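Side-chain contact in putative lipoprotein (Bacteroides ovatus, PDB 3OQQ), which is of unknown function but is a putative extracellular lipoprotein of a gut bacterium and binds calcium ions: residues I345-Y350 and G385-V390. Numbering follows the deposited sequence.
Sequences IHMRGY and GVKLPV
Lys387 NZ donates a hydrogen bond to a water, whose O lies 2.7 Å from Lys387 NZ, and is also hydrogen-bonded to Gln333 OE1 and Thr330 OG1. The same water lies 2.9 Å from Tyr350 OH, so the ammonium group and the phenol are linked through it, and Thr330 ties both groups as well, its O being hydrogen-bonded to Tyr350 OH. The lysine chain starts with CG anti to the backbone N (chi1 -173°) and bends at chi3 (86°), which carries NZ over to the water. On the other segment, Met347 opens a type II beta turn that closes with Tyr350 N bonded to Met347 O at 3.1 Å, and Gly349 takes its positive-phi position. The turn follows strand 343-346, at the margin of a six-stranded antiparallel sheet, whereas strand 385-388 pairs antiparallel with strand 122-131 of a different sheet. Closer to the lysine's backbone, Met347 (selenomethionine) crosses the Lys387 side chain at about a right angle. Its CB and CG pass over the backbone of Gly385, with Met347 CG 3.5 Å from Gly385 O. Beyond, Met347 SE rests 3.6 Å from Val386 C on the peptide leading to Lys387 and 3.9 Å from Lys387 CB. A bend at chi3 of Met347 (-69°) brings Met347 CE to 4.1 Å from Lys387 CB as well. Phe131 of strand 122-131 also packs on Met347, while Lys387 touches Phe335 of strand 333-339.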
loop_
_atom_site.group_PDB
_atom_site.type_symbol
_atom_site.label_atom_id
_atom_site.label_comp_id
_atom_site.label_asym_id
_atom_site.label_seq_id
_atom_site.Cartn_x
_atom_site.Cartn_y
_atom_site.Cartn_z
ATOM N N ILE A 345 3.018 0.379 -16.231
ATOM C CA ILE A 345 2.577 1.730 -15.872
ATOM C C ILE A 345 2.829 1.962 -14.381
ATOM O O ILE A 345 2.494 1.123 -13.575
ATOM C CB ILE A 345 1.074 1.943 -16.265
ATOM C CG1 ILE A 345 0.832 1.539 -17.741
ATOM C CG2 ILE A 345 0.582 3.394 -15.987
ATOM C CD1 ILE A 345 -0.648 1.357 -18.169
ATOM N N HIS A 346 3.440 3.092 -14.029
ATOM C CA HIS A 346 3.667 3.499 -12.643
ATOM C C HIS A 346 2.948 4.840 -12.425
ATOM O O HIS A 346 2.500 5.459 -13.395
ATOM C CB HIS A 346 5.181 3.625 -12.360
ATOM C CG HIS A 346 5.928 2.324 -12.430
ATOM N ND1 HIS A 346 6.473 1.762 -11.308
ATOM C CD2 HIS A 346 6.208 1.535 -13.494
ATOM C CE1 HIS A 346 7.076 0.654 -11.711
ATOM N NE2 HIS A 346 6.930 0.469 -13.018
HETATM N N MSE A 347 2.882 5.316 -11.178
HETATM C CA MSE A 347 2.301 6.640 -10.903
HETATM C C MSE A 347 3.321 7.734 -11.270
HETATM O O MSE A 347 4.498 7.437 -11.447
HETATM C CB MSE A 347 1.895 6.768 -9.432
HETATM C CG MSE A 347 0.897 5.696 -9.009
HETATM SE SE MSE A 347 0.273 5.883 -7.200
HETATM C CE MSE A 347 1.902 5.435 -6.280
ATOM N N ARG A 348 2.864 9.000 -11.385
ATOM C CA ARG A 348 3.738 10.120 -11.725
ATOM C C ARG A 348 4.954 10.191 -10.803
ATOM O O ARG A 348 4.808 10.121 -9.577
ATOM C CB ARG A 348 2.944 11.434 -11.642
ATOM C CG ARG A 348 3.741 12.622 -12.091
ATOM C CD ARG A 348 2.957 13.915 -11.978
ATOM N NE ARG A 348 3.694 15.011 -12.612
ATOM C CZ ARG A 348 4.518 15.838 -11.977
ATOM N NH1 ARG A 348 4.726 15.710 -10.674
ATOM N NH2 ARG A 348 5.139 16.799 -12.641
ATOM N N GLY A 349 6.130 10.331 -11.416
ATOM C CA GLY A 349 7.392 10.478 -10.714
ATOM C C GLY A 349 8.031 9.179 -10.282
ATOM O O GLY A 349 9.089 9.210 -9.664
ATOM N N TYR A 350 7.388 8.028 -10.571
ATOM C CA TYR A 350 7.900 6.704 -10.181
ATOM C C TYR A 350 8.522 6.006 -11.372
ATOM O O TYR A 350 7.933 5.967 -12.465
ATOM C CB TYR A 350 6.774 5.851 -9.565
ATOM C CG TYR A 350 6.345 6.320 -8.188
ATOM C CD1 TYR A 350 5.391 7.326 -8.033
ATOM C CD2 TYR A 350 6.856 5.723 -7.035
ATOM C CE1 TYR A 350 4.940 7.712 -6.765
ATOM C CE2 TYR A 350 6.430 6.112 -5.767
ATOM C CZ TYR A 350 5.461 7.096 -5.637
ATOM O OH TYR A 350 5.059 7.469 -4.379
ATOM N N GLY A 385 -1.972 7.089 -12.241
ATOM C CA GLY A 385 -2.228 6.385 -10.989
ATOM C C GLY A 385 -2.203 7.271 -9.761
ATOM O O GLY A 385 -1.411 8.214 -9.683
ATOM N N VAL A 386 -3.040 6.934 -8.767
ATOM C CA VAL A 386 -3.123 7.653 -7.490
ATOM C C VAL A 386 -3.154 6.654 -6.322
ATOM O O VAL A 386 -3.647 5.536 -6.462
ATOM C CB VAL A 386 -4.320 8.652 -7.427
ATOM C CG1 VAL A 386 -4.086 9.856 -8.340
ATOM C CG2 VAL A 386 -5.653 7.979 -7.755
ATOM N N LYS A 387 -2.586 7.056 -5.185
ATOM C CA LYS A 387 -2.549 6.247 -3.971
ATOM C C LYS A 387 -3.331 7.012 -2.916
ATOM O O LYS A 387 -2.987 8.146 -2.550
ATOM C CB LYS A 387 -1.107 5.971 -3.553
ATOM C CG LYS A 387 -0.974 4.989 -2.397
ATOM C CD LYS A 387 0.497 4.623 -2.230
ATOM C CE LYS A 387 1.263 5.585 -1.365
ATOM N NZ LYS A 387 2.672 5.144 -1.194
ATOM N N LEU A 388 -4.416 6.390 -2.461
ATOM C CA LEU A 388 -5.418 7.037 -1.621
ATOM C C LEU A 388 -5.658 6.354 -0.274
ATOM O O LEU A 388 -5.346 5.172 -0.143
ATOM C CB LEU A 388 -6.751 7.013 -2.441
ATOM C CG LEU A 388 -6.681 7.467 -3.920
ATOM C CD1 LEU A 388 -8.019 7.408 -4.575
ATOM C CD2 LEU A 388 -6.148 8.898 -4.055
ATOM N N PRO A 389 -6.342 7.023 0.696
ATOM C CA PRO A 389 -6.739 6.317 1.936
ATOM C C PRO A 389 -7.516 5.052 1.591
ATOM O O PRO A 389 -8.265 5.030 0.604
ATOM C CB PRO A 389 -7.588 7.362 2.659
ATOM C CG PRO A 389 -6.995 8.665 2.208
ATOM C CD PRO A 389 -6.804 8.438 0.739
ATOM N N VAL A 390 -7.286 3.984 2.346
ATOM C CA VAL A 390 -7.762 2.623 2.032
ATOM C C VAL A 390 -9.291 2.542 1.824
ATOM O O VAL A 390 -9.733 1.827 0.922
ATOM C CB VAL A 390 -7.243 1.550 3.025
ATOM C CG1 VAL A 390 -7.780 1.772 4.443
ATOM C CG2 VAL A 390 -7.525 0.131 2.513
HETATM O O HOH W 1 3.533 5.031 -3.724
#